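PDB 1SP3: cytochrome c, putative from Shewanella oneidensis, which binds eight c-type hemes and is probably a respiratory oxidoreductase acting on tetrathionate. Local coordinates for residues N343-P348 against D388-E393. Residues are numbered along the deposited sequence; the frame is centred on the assembly and turned at random.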
ATOM      1  N   ASN A 343       6.229   1.905 -26.493  1.00 38.21           N
ATOM      2  CA  ASN A 343       6.758   2.863 -25.396  1.00 38.12           C
ATOM      3  C   ASN A 343       6.082   2.526 -24.055  1.00 34.77           C
ATOM      4  O   ASN A 343       5.207   3.221 -23.683  1.00 33.93           O
ATOM      5  CB  ASN A 343       6.694   4.364 -25.810  1.00 37.58           C
ATOM      6  CG  ASN A 343       7.986   4.856 -26.503  1.00 39.47           C
ATOM      7  OD1 ASN A 343       9.052   4.983 -25.899  1.00 41.96           O
ATOM      8  ND2 ASN A 343       7.881   5.145 -27.777  1.00 44.84           N
ATOM      9  N   ILE A 344       6.416   1.382 -23.447  1.00 33.25           N
ATOM     10  CA  ILE A 344       5.729   0.852 -22.256  1.00 31.26           C
ATOM     11  C   ILE A 344       6.662   0.448 -21.141  1.00 31.93           C
ATOM     12  O   ILE A 344       7.806  -0.022 -21.393  1.00 31.55           O
ATOM     13  CB  ILE A 344       4.855  -0.411 -22.563  1.00 31.53           C
ATOM     14  CG1 ILE A 344       5.747  -1.639 -22.855  1.00 30.08           C
ATOM     15  CG2 ILE A 344       3.912  -0.139 -23.708  1.00 32.19           C
ATOM     16  CD1 ILE A 344       4.954  -2.894 -23.100  1.00 35.86           C
ATOM     17  N   PHE A 345       6.165   0.553 -19.892  1.00 30.55           N
ATOM     18  CA  PHE A 345       6.974   0.038 -18.773  1.00 29.93           C
ATOM     19  C   PHE A 345       7.018  -1.472 -18.780  1.00 28.41           C
ATOM     20  O   PHE A 345       5.999  -2.131 -19.098  1.00 30.05           O
ATOM     21  CB  PHE A 345       6.413   0.581 -17.424  1.00 28.49           C
ATOM     22  CG  PHE A 345       6.801   2.018 -17.179  1.00 27.86           C
ATOM     23  CD1 PHE A 345       5.817   3.011 -17.064  1.00 28.61           C
ATOM     24  CD2 PHE A 345       8.138   2.372 -17.050  1.00 32.62           C
ATOM     25  CE1 PHE A 345       6.170   4.308 -16.851  1.00 27.89           C
ATOM     26  CE2 PHE A 345       8.511   3.705 -16.797  1.00 28.57           C
ATOM     27  CZ  PHE A 345       7.511   4.655 -16.721  1.00 27.16           C
ATOM     28  N   ILE A 346       8.167  -2.007 -18.430  1.00 28.53           N
ATOM     29  CA  ILE A 346       8.430  -3.419 -18.384  1.00 30.05           C
ATOM     30  C   ILE A 346       8.284  -3.933 -16.992  1.00 31.78           C
ATOM     31  O   ILE A 346       8.608  -3.200 -16.080  1.00 31.51           O
ATOM     32  CB  ILE A 346       9.865  -3.646 -18.785  1.00 31.27           C
ATOM     33  CG1 ILE A 346       9.997  -3.293 -20.275  1.00 31.82           C
ATOM     34  CG2 ILE A 346      10.372  -5.091 -18.344  1.00 28.35           C
ATOM     35  CD1 ILE A 346      11.489  -3.335 -20.766  1.00 38.82           C
ATOM     36  N   THR A 347       7.828  -5.185 -16.857  1.00 31.22           N
ATOM     37  CA  THR A 347       7.674  -5.831 -15.594  1.00 31.86           C
ATOM     38  C   THR A 347       8.776  -6.844 -15.569  1.00 30.76           C
ATOM     39  O   THR A 347       8.620  -7.895 -16.171  1.00 32.34           O
ATOM     40  CB  THR A 347       6.307  -6.570 -15.518  1.00 32.46           C
ATOM     41  OG1 THR A 347       6.173  -7.400 -16.679  1.00 34.94           O
ATOM     42  CG2 THR A 347       5.118  -5.589 -15.630  1.00 31.18           C
ATOM     43  N   PRO A 348       9.900  -6.552 -14.944  1.00 29.95           N
ATOM     44  CA  PRO A 348      11.073  -7.428 -15.075  1.00 30.95           C
ATOM     45  C   PRO A 348      11.124  -8.488 -13.985  1.00 30.99           C
ATOM     46  O   PRO A 348      10.509  -8.324 -12.968  1.00 31.09           O
ATOM     47  CB  PRO A 348      12.243  -6.465 -14.923  1.00 27.68           C
ATOM     48  CG  PRO A 348      11.735  -5.541 -13.920  1.00 30.91           C
ATOM     49  CD  PRO A 348      10.232  -5.352 -14.174  1.00 30.08           C
ATOM     50  N   ASP A 388      15.309   1.097 -21.749  1.00 34.79           N
ATOM     51  CA  ASP A 388      15.866   2.308 -21.125  1.00 32.67           C
ATOM     52  C   ASP A 388      15.220   2.538 -19.699  1.00 32.61           C
ATOM     53  O   ASP A 388      14.472   1.641 -19.179  1.00 32.49           O
ATOM     54  CB  ASP A 388      15.746   3.471 -22.113  1.00 32.00           C
ATOM     55  CG  ASP A 388      16.726   4.546 -21.826  1.00 38.15           C
ATOM     56  OD1 ASP A 388      17.355   4.574 -20.714  1.00 39.13           O
ATOM     57  OD2 ASP A 388      16.951   5.405 -22.662  1.00 43.89           O
ATOM     58  N   PHE A 389      15.511   3.675 -19.070  1.00 29.95           N
ATOM     59  CA  PHE A 389      14.890   4.026 -17.783  1.00 30.13           C
ATOM     60  C   PHE A 389      14.082   5.347 -17.883  1.00 28.72           C
ATOM     61  O   PHE A 389      14.545   6.300 -18.493  1.00 31.57           O
ATOM     62  CB  PHE A 389      15.931   4.098 -16.689  1.00 28.77           C
ATOM     63  CG  PHE A 389      16.575   2.775 -16.373  1.00 30.61           C
ATOM     64  CD1 PHE A 389      17.765   2.356 -17.046  1.00 30.03           C
ATOM     65  CD2 PHE A 389      15.961   1.886 -15.442  1.00 26.95           C
ATOM     66  CE1 PHE A 389      18.366   1.113 -16.732  1.00 24.71           C
ATOM     67  CE2 PHE A 389      16.559   0.689 -15.117  1.00 27.09           C
ATOM     68  CZ  PHE A 389      17.762   0.272 -15.810  1.00 25.48           C
ATOM     69  N   ALA A 390      12.877   5.375 -17.338  1.00 27.36           N
ATOM     70  CA  ALA A 390      12.076   6.611 -17.319  1.00 27.61           C
ATOM     71  C   ALA A 390      11.544   7.011 -15.955  1.00 26.63           C
ATOM     72  O   ALA A 390      11.277   6.139 -15.120  1.00 26.69           O
ATOM     73  CB  ALA A 390      10.905   6.504 -18.304  1.00 27.09           C
ATOM     74  N   ALA A 391      11.286   8.311 -15.767  1.00 25.23           N
ATOM     75  CA  ALA A 391      10.885   8.871 -14.463  1.00 25.39           C
ATOM     76  C   ALA A 391       9.442   8.665 -14.169  1.00 26.34           C
ATOM     77  O   ALA A 391       8.637   8.662 -15.103  1.00 24.59           O
ATOM     78  CB  ALA A 391      11.301  10.357 -14.287  1.00 25.01           C
ATOM     79  N   THR A 392       9.119   8.420 -12.877  1.00 26.33           N
ATOM     80  CA  THR A 392       7.742   8.173 -12.451  1.00 26.23           C
ATOM     81  C   THR A 392       7.467   8.828 -11.147  1.00 27.02           C
ATOM     82  O   THR A 392       8.381   9.243 -10.465  1.00 27.89           O
ATOM     83  CB  THR A 392       7.464   6.677 -12.185  1.00 26.06           C
ATOM     84  OG1 THR A 392       8.245   6.278 -11.056  1.00 26.85           O
ATOM     85  CG2 THR A 392       7.948   5.754 -13.397  1.00 25.72           C
ATOM     86  N   GLU A 393       6.177   8.973 -10.833  1.00 29.07           N
ATOM     87  CA  GLU A 393       5.735   9.345  -9.503  1.00 29.67           C
ATOM     88  C   GLU A 393       4.539   8.508  -9.207  1.00 28.95           C
ATOM     89  O   GLU A 393       3.792   8.079 -10.140  1.00 28.40           O
ATOM     90  CB  GLU A 393       5.477  10.858  -9.380  1.00 31.97           C
ATOM     91  CG  GLU A 393       4.124  11.426  -9.856  1.00 37.91           C
ATOM     92  CD  GLU A 393       4.059  12.934  -9.576  1.00 45.15           C
ATOM     93  OE1 GLU A 393       5.133  13.532  -9.379  1.00 50.93           O
ATOM     94  OE2 GLU A 393       2.973  13.509  -9.474  1.00 39.84           O
TER
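Phe345 CG stands anti to its carbonyl carbon (chi1 -77°), and this carries the ring out to Ala390 and Thr392. Thr392 CG2 is likewise anti to its own carbonyl carbon, which brings the methyl close to the far end of the ring. The closest approach is Phe345 CZ to Thr392 CG2, 3.5 Å. The same methyl lies 4.0 Å from Phe345 CE2. Thr392 CG2 meets the ring at a slant. The Ala390 methyl also comes in at a slant, with its CB 4.0 Å from Phe345 CE2. Both methyls come from one side of strand 387-397, two residues apart, and the end of the ring touches both. The carbonyl O of Ala391, the residue between them in sequence, lies at the ring edge, near its plane, at longer range, 4.5 Å from Phe345 CZ. The two backbones stay well apart: the nearest CA atoms, of Phe345 and Ala390, are 8.4 Å from each other. Strand 325-339 pairs with both the short, weakly bonded strand 344-345 and strand 387-397, so the ring reaches from one partner of strand 325-339 to the other. Tyr298 meets the Phe345 ring edge-to-face, and Leu312 touches both Phe345 and Thr392. Were an alanine to stand at Phe345, a gap would probably open beside the methyls of Ala390 and Thr392, and Tyr298 would lose its ring partner. The contact is small, buried and apolar, held by van der Waals packing of ring against methyls, while the Thr392 hydroxyl is satisfied separately by its hydrogen bond with Asn62.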